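PDB 1FCQ: hyaluronoglucosaminidase from Apis mellifera, which hydrolyses hyaluronan as a glycosidase of family 56 and is a major allergen of bee venom. Local coordinates for residues E30-S33 with G37-Q40; L39-D44 with E49-L54; A171-R176 with S218-L223; Y266-Q271 with R317-N322; A285-I290 with D296-W301. All coordinates share one frame; numbering follows the deposited sequence.

Contact 1 (E30-S33 with G37-Q40); sequences EEVS and GILQ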
# COMPACT_ATOMS: atom_id res chain seq x y z
N GLU A 30 -23.95 4.78 6.94
CA GLU A 30 -23.95 4.34 8.32
C GLU A 30 -23.97 2.83 8.47
O GLU A 30 -23.47 2.29 9.45
CB GLU A 30 -25.13 4.93 9.10
CG GLU A 30 -25.25 6.44 8.95
CD GLU A 30 -26.25 6.89 7.90
OE1 GLU A 30 -26.45 6.18 6.88
OE2 GLU A 30 -26.83 7.97 8.13
N GLU A 31 -24.49 2.08 7.50
CA GLU A 31 -24.55 0.64 7.56
C GLU A 31 -23.17 -0.01 7.59
O GLU A 31 -23.09 -1.12 8.11
CB GLU A 31 -25.38 0.02 6.43
CG GLU A 31 -24.82 0.27 5.05
CD GLU A 31 -25.35 1.53 4.41
OE1 GLU A 31 -25.58 1.49 3.17
OE2 GLU A 31 -25.55 2.58 5.06
N VAL A 32 -22.13 0.68 7.12
CA VAL A 32 -20.79 0.08 7.23
C VAL A 32 -20.49 -0.42 8.63
O VAL A 32 -20.08 -1.56 8.80
CB VAL A 32 -19.75 1.16 6.83
CG1 VAL A 32 -18.33 0.75 7.13
CG2 VAL A 32 -19.90 1.42 5.33
N SER A 33 -20.69 0.45 9.62
CA SER A 33 -20.42 0.10 11.00
C SER A 33 -21.68 -0.41 11.70
O SER A 33 -21.58 -1.33 12.52
CB SER A 33 -19.88 1.31 11.76
OG SER A 33 -20.69 2.45 11.61
N GLY A 37 -20.41 -4.28 10.91
CA GLY A 37 -19.37 -4.41 11.93
C GLY A 37 -18.00 -3.95 11.48
O GLY A 37 -16.99 -4.35 12.07
N ILE A 38 -17.97 -3.11 10.45
CA ILE A 38 -16.69 -2.59 9.95
C ILE A 38 -16.34 -1.34 10.73
O ILE A 38 -17.22 -0.53 11.07
CB ILE A 38 -16.82 -2.28 8.45
CG1 ILE A 38 -17.10 -3.58 7.68
CG2 ILE A 38 -15.58 -1.58 7.93
CD1 ILE A 38 -17.71 -3.34 6.30
N LEU A 39 -15.05 -1.20 11.07
CA LEU A 39 -14.60 -0.01 11.78
C LEU A 39 -14.64 1.17 10.82
O LEU A 39 -14.13 1.11 9.68
CB LEU A 39 -13.18 -0.20 12.32
CG LEU A 39 -13.04 -1.35 13.33
CD1 LEU A 39 -11.59 -1.42 13.80
CD2 LEU A 39 -13.98 -1.19 14.51
N GLN A 40 -15.28 2.25 11.25
CA GLN A 40 -15.55 3.41 10.44
C GLN A 40 -15.21 4.70 11.19
O GLN A 40 -15.58 4.90 12.35
CB GLN A 40 -17.05 3.42 10.08
CG GLN A 40 -17.52 4.49 9.12
CD GLN A 40 -18.96 4.23 8.68
OE1 GLN A 40 -19.76 3.63 9.41
NE2 GLN A 40 -19.26 4.68 7.47

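Contact 2 (L39-D44 with E49-L54); sequences LQNWMD and EEIAIL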
# COMPACT_ATOMS: atom_id res chain seq x y z
N LEU A 39 -15.05 -1.20 11.07
CA LEU A 39 -14.60 -0.01 11.78
C LEU A 39 -14.64 1.17 10.82
O LEU A 39 -14.13 1.11 9.68
CB LEU A 39 -13.18 -0.20 12.32
CG LEU A 39 -13.04 -1.35 13.33
CD1 LEU A 39 -11.59 -1.42 13.80
CD2 LEU A 39 -13.98 -1.19 14.51
N GLN A 40 -15.28 2.25 11.25
CA GLN A 40 -15.55 3.41 10.44
C GLN A 40 -15.21 4.70 11.19
O GLN A 40 -15.58 4.90 12.35
CB GLN A 40 -17.05 3.42 10.08
CG GLN A 40 -17.52 4.49 9.12
CD GLN A 40 -18.96 4.23 8.68
OE1 GLN A 40 -19.76 3.63 9.41
NE2 GLN A 40 -19.26 4.68 7.47
N ASN A 41 -14.45 5.54 10.48
CA ASN A 41 -14.10 6.85 11.02
C ASN A 41 -15.36 7.63 11.40
O ASN A 41 -16.39 7.48 10.75
CB ASN A 41 -13.32 7.69 10.03
CG ASN A 41 -11.89 7.23 9.84
OD1 ASN A 41 -11.24 6.79 10.78
ND2 ASN A 41 -11.41 7.36 8.63
N TRP A 42 -15.24 8.40 12.48
CA TRP A 42 -16.37 9.21 12.94
C TRP A 42 -16.89 10.07 11.79
O TRP A 42 -16.17 10.66 10.98
CB TRP A 42 -15.90 10.05 14.13
CG TRP A 42 -16.94 10.95 14.72
CD1 TRP A 42 -17.98 10.59 15.51
CD2 TRP A 42 -17.04 12.37 14.54
NE1 TRP A 42 -18.74 11.70 15.83
CE2 TRP A 42 -18.17 12.80 15.26
CE3 TRP A 42 -16.28 13.31 13.84
CZ2 TRP A 42 -18.56 14.14 15.29
CZ3 TRP A 42 -16.67 14.64 13.87
CH2 TRP A 42 -17.80 15.03 14.61
N MET A 43 -18.22 10.11 11.67
CA MET A 43 -18.96 10.81 10.63
C MET A 43 -18.66 10.36 9.22
O MET A 43 -18.85 11.06 8.21
CB MET A 43 -18.76 12.33 10.76
CG MET A 43 -19.47 12.90 12.00
SD MET A 43 -21.26 12.74 11.86
CE MET A 43 -21.68 13.90 10.61
N ASP A 44 -18.11 9.14 9.08
CA ASP A 44 -17.69 8.59 7.81
C ASP A 44 -16.70 9.51 7.11
O ASP A 44 -16.59 9.55 5.88
CB ASP A 44 -18.86 8.26 6.88
CG ASP A 44 -18.47 7.45 5.65
OD1 ASP A 44 -17.65 6.50 5.77
OD2 ASP A 44 -18.96 7.78 4.55
N GLU A 49 -10.06 8.85 13.30
CA GLU A 49 -9.41 8.08 14.35
C GLU A 49 -9.16 6.61 14.06
O GLU A 49 -8.29 6.05 14.73
CB GLU A 49 -10.15 8.25 15.68
CG GLU A 49 -11.43 7.50 15.82
CD GLU A 49 -12.61 7.87 14.94
OE1 GLU A 49 -12.63 8.90 14.25
OE2 GLU A 49 -13.56 7.06 14.98
N GLU A 50 -9.87 6.00 13.13
CA GLU A 50 -9.67 4.59 12.82
C GLU A 50 -8.58 4.39 11.77
O GLU A 50 -7.76 3.50 11.94
CB GLU A 50 -10.95 3.94 12.29
CG GLU A 50 -12.07 3.95 13.32
CD GLU A 50 -11.74 3.15 14.57
OE1 GLU A 50 -12.34 3.49 15.62
OE2 GLU A 50 -10.96 2.20 14.57
N ILE A 51 -8.62 5.21 10.72
CA ILE A 51 -7.65 5.05 9.63
C ILE A 51 -7.47 6.33 8.83
O ILE A 51 -8.39 7.15 8.70
CB ILE A 51 -8.06 3.87 8.71
CG1 ILE A 51 -7.01 3.58 7.63
CG2 ILE A 51 -9.41 4.15 8.07
CD1 ILE A 51 -7.14 2.19 7.01
N ALA A 52 -6.26 6.53 8.29
CA ALA A 52 -5.96 7.65 7.42
C ALA A 52 -4.87 7.23 6.43
O ALA A 52 -3.84 6.70 6.86
CB ALA A 52 -5.50 8.89 8.18
N ILE A 53 -5.14 7.41 5.14
CA ILE A 53 -4.15 7.09 4.11
C ILE A 53 -3.62 8.41 3.55
O ILE A 53 -4.34 9.38 3.33
CB ILE A 53 -4.65 6.16 3.02
CG1 ILE A 53 -3.57 5.78 1.99
CG2 ILE A 53 -5.80 6.81 2.25
CD1 ILE A 53 -3.94 4.50 1.25
N LEU A 54 -2.30 8.46 3.36
CA LEU A 54 -1.67 9.65 2.80
C LEU A 54 -1.20 9.34 1.38
O LEU A 54 -0.37 8.45 1.20
CB LEU A 54 -0.45 10.08 3.63
CG LEU A 54 -0.78 10.43 5.09
CD1 LEU A 54 0.52 10.78 5.80
CD2 LEU A 54 -1.77 11.58 5.17
O HOH W 1 -16.03 6.43 14.59
O HOH W 2 -13.36 10.95 11.88

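Contact 3 (A171-R176 with S218-L223); sequences AAKRMR and SEDVLL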
# COMPACT_ATOMS: atom_id res chain seq x y z
N ALA A 171 9.57 9.93 10.80
CA ALA A 171 8.91 11.20 10.99
C ALA A 171 7.43 11.02 11.32
O ALA A 171 6.92 11.62 12.25
CB ALA A 171 9.09 12.11 9.79
N ALA A 172 6.73 10.15 10.59
CA ALA A 172 5.32 9.91 10.84
C ALA A 172 5.11 9.37 12.25
O ALA A 172 4.21 9.80 12.95
CB ALA A 172 4.75 8.94 9.81
N LYS A 173 5.96 8.40 12.61
CA LYS A 173 5.82 7.78 13.93
C LYS A 173 6.13 8.78 15.04
O LYS A 173 5.51 8.73 16.11
CB LYS A 173 6.71 6.54 14.02
CG LYS A 173 6.18 5.36 13.22
CD LYS A 173 7.11 4.16 13.32
CE LYS A 173 7.19 3.59 14.73
NZ LYS A 173 8.27 2.56 14.79
N ARG A 174 7.12 9.63 14.82
CA ARG A 174 7.46 10.62 15.85
C ARG A 174 6.37 11.67 16.02
O ARG A 174 5.99 12.04 17.12
CB ARG A 174 8.79 11.29 15.53
CG ARG A 174 10.02 10.49 15.95
CD ARG A 174 11.30 11.21 15.57
NE ARG A 174 12.50 10.44 15.85
CZ ARG A 174 13.74 10.88 15.69
NH1 ARG A 174 13.98 12.11 15.24
NH2 ARG A 174 14.77 10.09 15.97
N MET A 175 5.82 12.14 14.89
CA MET A 175 4.78 13.16 14.93
C MET A 175 3.44 12.66 15.41
O MET A 175 2.65 13.36 16.05
CB MET A 175 4.63 13.75 13.52
CG MET A 175 5.86 14.55 13.10
SD MET A 175 5.78 14.95 11.34
CE MET A 175 7.39 15.70 11.14
N ARG A 176 3.12 11.41 15.08
CA ARG A 176 1.85 10.78 15.45
C ARG A 176 2.17 9.44 16.08
O ARG A 176 1.97 8.38 15.50
CB ARG A 176 1.03 10.62 14.17
CG ARG A 176 0.65 11.95 13.50
CD ARG A 176 -0.31 12.75 14.34
NE ARG A 176 -0.62 14.07 13.81
CZ ARG A 176 0.07 15.20 13.96
NH1 ARG A 176 -0.41 16.31 13.38
NH2 ARG A 176 1.20 15.32 14.62
N SER A 218 10.56 -1.21 11.91
CA SER A 218 10.10 0.14 12.20
C SER A 218 8.59 0.25 11.98
O SER A 218 7.95 0.98 12.74
CB SER A 218 10.79 1.22 11.38
OG SER A 218 12.19 1.10 11.35
N GLU A 219 8.05 -0.46 11.00
CA GLU A 219 6.60 -0.40 10.80
C GLU A 219 5.84 -1.02 11.97
O GLU A 219 6.34 -1.97 12.57
CB GLU A 219 6.17 -1.17 9.54
CG GLU A 219 6.78 -0.64 8.27
CD GLU A 219 5.93 -1.04 7.07
OE1 GLU A 219 5.51 -2.22 7.02
OE2 GLU A 219 5.77 -0.13 6.25
N ASP A 220 4.64 -0.53 12.23
CA ASP A 220 3.79 -1.11 13.27
C ASP A 220 2.80 -2.11 12.66
O ASP A 220 2.23 -2.94 13.37
CB ASP A 220 2.94 -0.00 13.91
CG ASP A 220 3.79 1.10 14.48
OD1 ASP A 220 4.61 0.75 15.38
OD2 ASP A 220 3.67 2.28 14.10
N VAL A 221 2.53 -1.94 11.37
CA VAL A 221 1.54 -2.76 10.67
C VAL A 221 2.00 -3.00 9.25
O VAL A 221 2.57 -2.13 8.58
CB VAL A 221 0.16 -2.06 10.69
CG1 VAL A 221 0.21 -0.67 10.10
CG2 VAL A 221 -0.90 -2.90 9.98
N LEU A 222 1.82 -4.23 8.78
CA LEU A 222 2.18 -4.63 7.42
C LEU A 222 0.90 -4.61 6.59
O LEU A 222 -0.11 -5.13 7.04
CB LEU A 222 2.76 -6.03 7.38
CG LEU A 222 4.04 -6.34 8.17
CD1 LEU A 222 4.81 -7.53 7.61
CD2 LEU A 222 4.97 -5.15 8.27
N LEU A 223 0.98 -4.05 5.39
CA LEU A 223 -0.17 -3.80 4.54
C LEU A 223 -0.06 -4.32 3.12
O LEU A 223 -0.15 -3.58 2.14
CB LEU A 223 -0.33 -2.25 4.51
CG LEU A 223 -0.42 -1.53 5.86
CD1 LEU A 223 -0.11 -0.05 5.74
CD2 LEU A 223 -1.82 -1.72 6.46

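Contact 4 (Y266-Q271 with R317-N322); sequences YWYKYQ and REYLNN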
# COMPACT_ATOMS: atom_id res chain seq x y z
N TYR A 266 -7.50 -4.48 0.62
CA TYR A 266 -8.43 -5.24 -0.21
C TYR A 266 -9.30 -4.31 -1.04
O TYR A 266 -9.83 -3.33 -0.54
CB TYR A 266 -9.34 -6.02 0.75
CG TYR A 266 -10.13 -7.14 0.13
CD1 TYR A 266 -9.65 -8.43 0.10
CD2 TYR A 266 -11.39 -6.88 -0.42
CE1 TYR A 266 -10.36 -9.47 -0.48
CE2 TYR A 266 -12.12 -7.91 -0.97
CZ TYR A 266 -11.61 -9.19 -1.00
OH TYR A 266 -12.36 -10.19 -1.59
N TRP A 267 -9.43 -4.64 -2.34
CA TRP A 267 -10.24 -3.77 -3.20
C TRP A 267 -11.45 -4.57 -3.67
O TRP A 267 -11.33 -5.78 -3.86
CB TRP A 267 -9.46 -3.24 -4.38
CG TRP A 267 -10.06 -2.11 -5.17
CD1 TRP A 267 -11.03 -1.23 -4.79
CD2 TRP A 267 -9.65 -1.71 -6.48
NE1 TRP A 267 -11.26 -0.31 -5.79
CE2 TRP A 267 -10.42 -0.58 -6.83
CE3 TRP A 267 -8.69 -2.18 -7.40
CZ2 TRP A 267 -10.28 0.07 -8.06
CZ3 TRP A 267 -8.55 -1.53 -8.61
CH2 TRP A 267 -9.35 -0.41 -8.93
N TYR A 268 -12.58 -3.88 -3.82
CA TYR A 268 -13.79 -4.54 -4.29
C TYR A 268 -13.91 -4.52 -5.81
O TYR A 268 -14.93 -4.95 -6.35
CB TYR A 268 -15.04 -3.95 -3.61
CG TYR A 268 -15.22 -2.48 -3.95
CD1 TYR A 268 -16.00 -2.16 -5.06
CD2 TYR A 268 -14.64 -1.45 -3.25
CE1 TYR A 268 -16.17 -0.84 -5.43
CE2 TYR A 268 -14.80 -0.13 -3.60
CZ TYR A 268 -15.58 0.17 -4.72
OH TYR A 268 -15.77 1.47 -5.11
N LYS A 269 -12.89 -4.06 -6.52
CA LYS A 269 -12.85 -4.10 -7.97
C LYS A 269 -11.68 -4.99 -8.41
O LYS A 269 -10.73 -5.14 -7.64
CB LYS A 269 -12.58 -2.72 -8.58
CG LYS A 269 -13.60 -1.65 -8.24
CD LYS A 269 -14.90 -1.94 -8.99
CE LYS A 269 -15.75 -0.67 -9.05
NZ LYS A 269 -17.06 -0.97 -9.69
N TYR A 270 -11.74 -5.57 -9.60
CA TYR A 270 -10.63 -6.38 -10.11
C TYR A 270 -9.54 -5.44 -10.57
O TYR A 270 -9.80 -4.44 -11.24
CB TYR A 270 -11.08 -7.30 -11.27
CG TYR A 270 -12.00 -8.38 -10.74
CD1 TYR A 270 -13.39 -8.28 -10.87
CD2 TYR A 270 -11.49 -9.50 -10.09
CE1 TYR A 270 -14.22 -9.25 -10.37
CE2 TYR A 270 -12.32 -10.48 -9.59
CZ TYR A 270 -13.69 -10.37 -9.74
OH TYR A 270 -14.53 -11.32 -9.22
N GLN A 271 -8.28 -5.71 -10.25
CA GLN A 271 -7.18 -4.82 -10.63
C GLN A 271 -7.01 -4.67 -12.14
O GLN A 271 -6.63 -3.60 -12.61
CB GLN A 271 -5.91 -5.32 -9.95
CG GLN A 271 -4.70 -4.41 -10.03
CD GLN A 271 -3.51 -5.02 -9.31
OE1 GLN A 271 -3.32 -4.82 -8.11
NE2 GLN A 271 -2.70 -5.78 -10.05
N ARG A 317 -23.44 1.65 -3.04
CA ARG A 317 -24.23 1.33 -1.87
C ARG A 317 -25.04 0.06 -2.11
O ARG A 317 -25.14 -0.81 -1.27
CB ARG A 317 -25.14 2.50 -1.48
CG ARG A 317 -25.76 2.32 -0.10
CD ARG A 317 -26.42 3.60 0.41
NE ARG A 317 -26.70 3.57 1.83
CZ ARG A 317 -26.59 4.53 2.74
NH1 ARG A 317 -26.14 5.75 2.50
NH2 ARG A 317 -26.93 4.30 4.01
N GLU A 318 -25.58 -0.10 -3.33
CA GLU A 318 -26.30 -1.33 -3.67
C GLU A 318 -25.37 -2.53 -3.57
O GLU A 318 -25.70 -3.57 -2.99
CB GLU A 318 -26.82 -1.18 -5.08
CG GLU A 318 -27.84 -2.15 -5.61
CD GLU A 318 -28.41 -1.63 -6.94
OE1 GLU A 318 -27.94 -2.15 -7.97
OE2 GLU A 318 -29.28 -0.74 -6.93
N TYR A 319 -24.15 -2.39 -4.11
CA TYR A 319 -23.18 -3.50 -4.05
C TYR A 319 -22.83 -3.83 -2.61
O TYR A 319 -22.70 -4.99 -2.19
CB TYR A 319 -21.92 -3.16 -4.84
CG TYR A 319 -20.85 -4.22 -4.77
CD1 TYR A 319 -20.98 -5.46 -5.38
CD2 TYR A 319 -19.66 -3.96 -4.08
CE1 TYR A 319 -19.98 -6.42 -5.30
CE2 TYR A 319 -18.67 -4.91 -4.01
CZ TYR A 319 -18.83 -6.13 -4.60
OH TYR A 319 -17.82 -7.07 -4.54
N LEU A 320 -22.60 -2.79 -1.79
CA LEU A 320 -22.32 -2.97 -0.38
C LEU A 320 -23.43 -3.74 0.34
O LEU A 320 -23.15 -4.64 1.13
CB LEU A 320 -22.12 -1.61 0.32
CG LEU A 320 -22.00 -1.61 1.84
CD1 LEU A 320 -20.76 -2.42 2.27
CD2 LEU A 320 -21.92 -0.21 2.42
N ASN A 321 -24.68 -3.40 0.07
CA ASN A 321 -25.80 -4.05 0.75
C ASN A 321 -26.14 -5.40 0.14
O ASN A 321 -26.54 -6.30 0.89
CB ASN A 321 -26.95 -3.05 0.82
CG ASN A 321 -26.62 -1.99 1.88
OD1 ASN A 321 -26.37 -2.32 3.04
ND2 ASN A 321 -26.60 -0.72 1.52
N ASN A 322 -25.93 -5.56 -1.15
CA ASN A 322 -26.20 -6.81 -1.83
C ASN A 322 -25.14 -7.87 -1.52
O ASN A 322 -25.44 -9.05 -1.35
CB ASN A 322 -26.23 -6.64 -3.36
CG ASN A 322 -27.42 -5.96 -3.99
OD1 ASN A 322 -28.42 -5.73 -3.33
ND2 ASN A 322 -27.36 -5.64 -5.28

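Contact 5 (A285-I290 with D296-W301); sequences ATLRKI and DGFIIW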
# COMPACT_ATOMS: atom_id res chain seq x y z
N ALA A 285 -14.36 -16.64 -0.90
CA ALA A 285 -13.13 -17.45 -0.81
C ALA A 285 -11.93 -16.63 -0.38
O ALA A 285 -11.10 -17.13 0.40
CB ALA A 285 -12.87 -18.13 -2.14
N THR A 286 -11.79 -15.41 -0.89
CA THR A 286 -10.60 -14.63 -0.51
C THR A 286 -10.67 -14.02 0.88
O THR A 286 -9.62 -13.95 1.55
CB THR A 286 -10.26 -13.56 -1.55
OG1 THR A 286 -11.38 -12.66 -1.68
CG2 THR A 286 -9.95 -14.18 -2.91
N LEU A 287 -11.84 -13.58 1.33
CA LEU A 287 -11.95 -13.03 2.69
C LEU A 287 -11.77 -14.19 3.67
O LEU A 287 -11.13 -14.06 4.73
CB LEU A 287 -13.25 -12.26 2.91
CG LEU A 287 -13.42 -10.96 2.10
CD1 LEU A 287 -14.78 -10.36 2.42
CD2 LEU A 287 -12.28 -9.98 2.34
N ARG A 288 -12.26 -15.39 3.31
CA ARG A 288 -12.02 -16.57 4.15
C ARG A 288 -10.54 -16.89 4.24
O ARG A 288 -10.03 -17.20 5.33
CB ARG A 288 -12.84 -17.76 3.62
CG ARG A 288 -14.23 -17.83 4.21
CD ARG A 288 -15.24 -18.52 3.31
NE ARG A 288 -16.46 -18.82 4.05
CZ ARG A 288 -17.70 -18.95 3.63
NH1 ARG A 288 -18.03 -18.82 2.35
NH2 ARG A 288 -18.66 -19.23 4.50
N LYS A 289 -9.79 -16.76 3.15
CA LYS A 289 -8.35 -17.03 3.19
C LYS A 289 -7.63 -16.06 4.11
O LYS A 289 -6.76 -16.47 4.89
CB LYS A 289 -7.76 -17.00 1.79
CG LYS A 289 -6.27 -17.25 1.69
CD LYS A 289 -5.83 -18.56 2.31
CE LYS A 289 -5.92 -19.73 1.35
NZ LYS A 289 -7.30 -20.25 1.22
N ILE A 290 -7.98 -14.78 4.05
CA ILE A 290 -7.35 -13.78 4.91
C ILE A 290 -7.57 -14.13 6.38
O ILE A 290 -6.62 -14.04 7.18
CB ILE A 290 -7.90 -12.37 4.62
CG1 ILE A 290 -7.51 -11.96 3.20
CG2 ILE A 290 -7.34 -11.36 5.61
CD1 ILE A 290 -8.21 -10.69 2.76
N ASP A 296 -4.71 -9.91 11.10
CA ASP A 296 -5.40 -9.19 12.17
C ASP A 296 -6.64 -8.45 11.73
O ASP A 296 -7.25 -7.77 12.54
CB ASP A 296 -4.41 -8.21 12.85
CG ASP A 296 -3.21 -9.00 13.36
OD1 ASP A 296 -3.41 -9.79 14.31
OD2 ASP A 296 -2.10 -8.89 12.80
N GLY A 297 -7.03 -8.60 10.47
CA GLY A 297 -8.17 -7.92 9.89
C GLY A 297 -7.78 -7.59 8.43
O GLY A 297 -6.90 -8.23 7.86
N PHE A 298 -8.45 -6.60 7.86
CA PHE A 298 -8.13 -6.18 6.50
C PHE A 298 -8.73 -4.78 6.33
O PHE A 298 -9.54 -4.37 7.14
CB PHE A 298 -8.56 -7.10 5.38
CG PHE A 298 -10.00 -7.50 5.36
CD1 PHE A 298 -10.92 -6.79 4.61
CD2 PHE A 298 -10.43 -8.60 6.10
CE1 PHE A 298 -12.26 -7.16 4.60
CE2 PHE A 298 -11.77 -8.95 6.10
CZ PHE A 298 -12.68 -8.23 5.35
N ILE A 299 -8.27 -4.12 5.27
CA ILE A 299 -8.68 -2.75 4.99
C ILE A 299 -9.36 -2.71 3.62
O ILE A 299 -8.76 -3.13 2.63
CB ILE A 299 -7.44 -1.82 4.99
CG1 ILE A 299 -6.84 -1.79 6.40
CG2 ILE A 299 -7.81 -0.42 4.53
CD1 ILE A 299 -5.37 -1.41 6.42
N ILE A 300 -10.60 -2.26 3.60
CA ILE A 300 -11.34 -2.19 2.33
C ILE A 300 -11.07 -0.83 1.70
O ILE A 300 -11.42 0.20 2.29
CB ILE A 300 -12.85 -2.36 2.55
CG1 ILE A 300 -13.10 -3.68 3.28
CG2 ILE A 300 -13.60 -2.27 1.23
CD1 ILE A 300 -14.53 -3.80 3.78
N TRP A 301 -10.50 -0.81 0.52
CA TRP A 301 -10.16 0.43 -0.14
C TRP A 301 -11.10 0.70 -1.32
O TRP A 301 -11.67 -0.24 -1.86
CB TRP A 301 -8.70 0.34 -0.63
CG TRP A 301 -8.21 1.58 -1.30
CD1 TRP A 301 -7.81 2.75 -0.68
CD2 TRP A 301 -8.09 1.81 -2.70
NE1 TRP A 301 -7.45 3.67 -1.63
CE2 TRP A 301 -7.60 3.12 -2.88
CE3 TRP A 301 -8.32 1.03 -3.83
CZ2 TRP A 301 -7.37 3.67 -4.13
CZ3 TRP A 301 -8.07 1.57 -5.09
CH2 TRP A 301 -7.62 2.89 -5.23

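Contact 1 (E30-S33 with G37-Q40)
The turn that closes helix 31-34 brings Ile-38 back against Val-32. Ile-38 N donates to Val-32 O at 3.1 Å, with an N-H...O angle of 155°. Gly-37, with a positive phi of 72°, lets the chain reverse here. Val-32 CG1 then rests on Ile-38 CB at 3.6 Å. After this turn the chain runs beside strand 12-16 of the TIM barrel, Leu-39 bonding to the backbone of Val-13 and Trp-15. Both Val-32 and Ile-38 touch Trp-15, and Val-32 also meets Leu-320 of helix 310-328. Further along, Gln-40 reaches back to the helix. Its CG lies anti to the backbone N (chi1 -174°) and the chain stays extended, which carries the amide to Ser-33. Ser-33 OG donates to Gln-40 OE1 at 2.7 Å, in the carbonyl plane. Ser-33 N adds a weak bond to Gln-40 OE1 at 3.3 Å. The amide also lies against Val-32 CB, 3.6 Å from Gln-40 NE2, and Gln-40 NE2 itself donates to Phe-29 O.

Contact 2 (L39-D44 with E49-L54)
Asn-41 and Glu-50 bring their CA atoms to 5.3 Å, where the loop 39-44 passes the start of strand 51-55. Strand 51-55 is one of the parallel strands of the TIM barrel, beside strand 107-111. Residues 41-44 form a type II turn, Asp-44 N bonding to Asn-41 O. No backbone pair joins the two segments. The amide of Asn-41 takes the place of a backbone partner instead. Its OD1 accepts from Glu-50 N at 2.8 Å, nearly in line with the C=O bond. Ile-51 N reaches Asn-41 OD1 at 3.1 Å, in the carbonyl plane and on a lone pair. Asn-41 ND2 in turn donates to Ile-51 O at 3.0 Å and also to Lys-45 O. Bonds at both ends fix the rotation of this buried amide. Glu-49 answers from the other segment. Its chain bends at chi2 (-65°), and Glu-49 OE1 accepts from Trp-42 N at 3.2 Å on its syn lone pair. Gln-40, whose OE1 is bonded to Ser-33, gives NE2 to Asp-44 OD1, above the carboxylate plane. Glu-50 CG lies 3.8 Å from Gln-40 O. Two waters bridge the segments. One donates to Trp-42 O and Glu-49 OE1, the other to Gln-40 O at 2.7 Å and Glu-49 OE2 at 2.6 Å.

Contact 3 (A171-R176 with S218-L223)
Lys-173 carries this small surface contact through its ammonium group. Lys-173 NZ donates to the backbone oxygen Ser-218 O at 2.6 Å, in the carbonyl plane and on a lone pair. The lysine chain is straight as far as CD and bends at chi3 (65°), which turns NZ onto that oxygen. Lys-173 CD and CE pass close by it too, with CD 3.3 Å from Ser-218 O. Asp-220 flanks the same chain, its OD2 3.8 Å from Lys-173 CE. The opposite charges probably attract, but Lys-173 NZ and Asp-220 OD1 are 4.1 Å apart, beyond a salt bridge. The carboxylate of Asp-220 has a firmer partner, because its OD2 accepts from Trp-181 N. Ser-218 OG is bonded to Trp-214 O. The contact thus ties the C-terminal end of helix 146-175, a helix of the TIM barrel, to the loop entering barrel strand 221-222. Strand 180-183, which follows this helix, touches Lys-173 and Asp-220, through Trp-181 and Asn-180. Asp-220 bonds by its backbone to both Trp-181 and Lys-261, between strands 180-183 and 261-267 of the barrel.

Contact 4 (Y266-Q271 with R317-N322)
Tyr-268 and Tyr-319 meet just after strand 261-267 of the TIM barrel, where the chain passes helix 310-328. Their rings are oblique, with planes at 37° and centroids 6.0 Å apart. Touch is made by one corner of the helix tyrosine. Tyr-319 CE2 lies 3.8 Å from Tyr-268 CB and 4.0 Å from Tyr-268 CD1. With chi1 at 177°, the Tyr-319 ring extends from the helix toward Tyr-268. The hydroxyl of Tyr-319 is bonded to Leu-278 O in the loop before helix 280-292, which anchors the far end of that ring. The same ring touches Leu-283 of helix 280-292, and both tyrosines touch Asp-277. The ring of Tyr-268 also meets that of Phe-316, one turn earlier in the helix. Over one face of the Tyr-268 ring lies Trp-267 NE1, 4.2 Å above the plane and offset toward the rim.

Contact 5 (A285-I290 with D296-W301)
The ring of Phe-298 lies under Leu-287, whose CD2 covers one face. This methyl stands 3.5 Å above the ring plane, offset toward the rim. It makes a CH-pi contact, 3.8 Å from the centroid and 24° off the normal. The nearest ring atom is Phe-298 CZ, also 3.5 Å from Leu-287 CD2. Ile-290 comes to the same ring obliquely, its CG2 4.2 Å from Phe-298 CD2. The phenylalanine and each aliphatic chain cross at about a right angle. Phe-298 CG is set between the backbone N and the carbonyl carbon, and the ring extends toward the helix. Ile-290 CG2 also lies 3.9 Å from Gly-297 O. That oxygen is buried here and has no polar partner in the model. Gly-297 has backbone angles (phi 144°) that by themselves call for glycine. Helix 280-292 and strand 297-301 belong to a beta-alpha-beta crossover of the barrel that starts from strand 261-267. Their short segments approach to 9.6 Å between axes, with their N-to-C directions at 138°. Leu-287 and Ile-290 also touch Tyr-266 of strand 261-267, while Phe-298 touches Val-13 of strand 12-16. Helix 234-253 packs beside the contact through Val-241, which meets Ile-290.

All five contacts lie in one TIM-barrel domain and follow the chain round it, except that contact 5 falls between the two segments of contact 4. Contacts 1 and 2 share Leu-39 and Gln-40, with centres about 10 Å apart. Contact 1 meets contact 4 where Val-32 packs on Leu-320 and Asn-321 ND2 probably bonds to Glu-31 OE1, joining helix 31-34 to helix 310-328. Contacts 4 and 5, with centres about 13 Å apart, sit on neighbouring strands 261-267 and 297-301. Contact 3 reaches the same sheet through strand 221-222. Its centre is about 29 Å from that of contact 4. Inside the barrel, Ile-299 of contact 5 packs on Ile-51 of contact 2, from the other sheet, and on Leu-223 of contact 3.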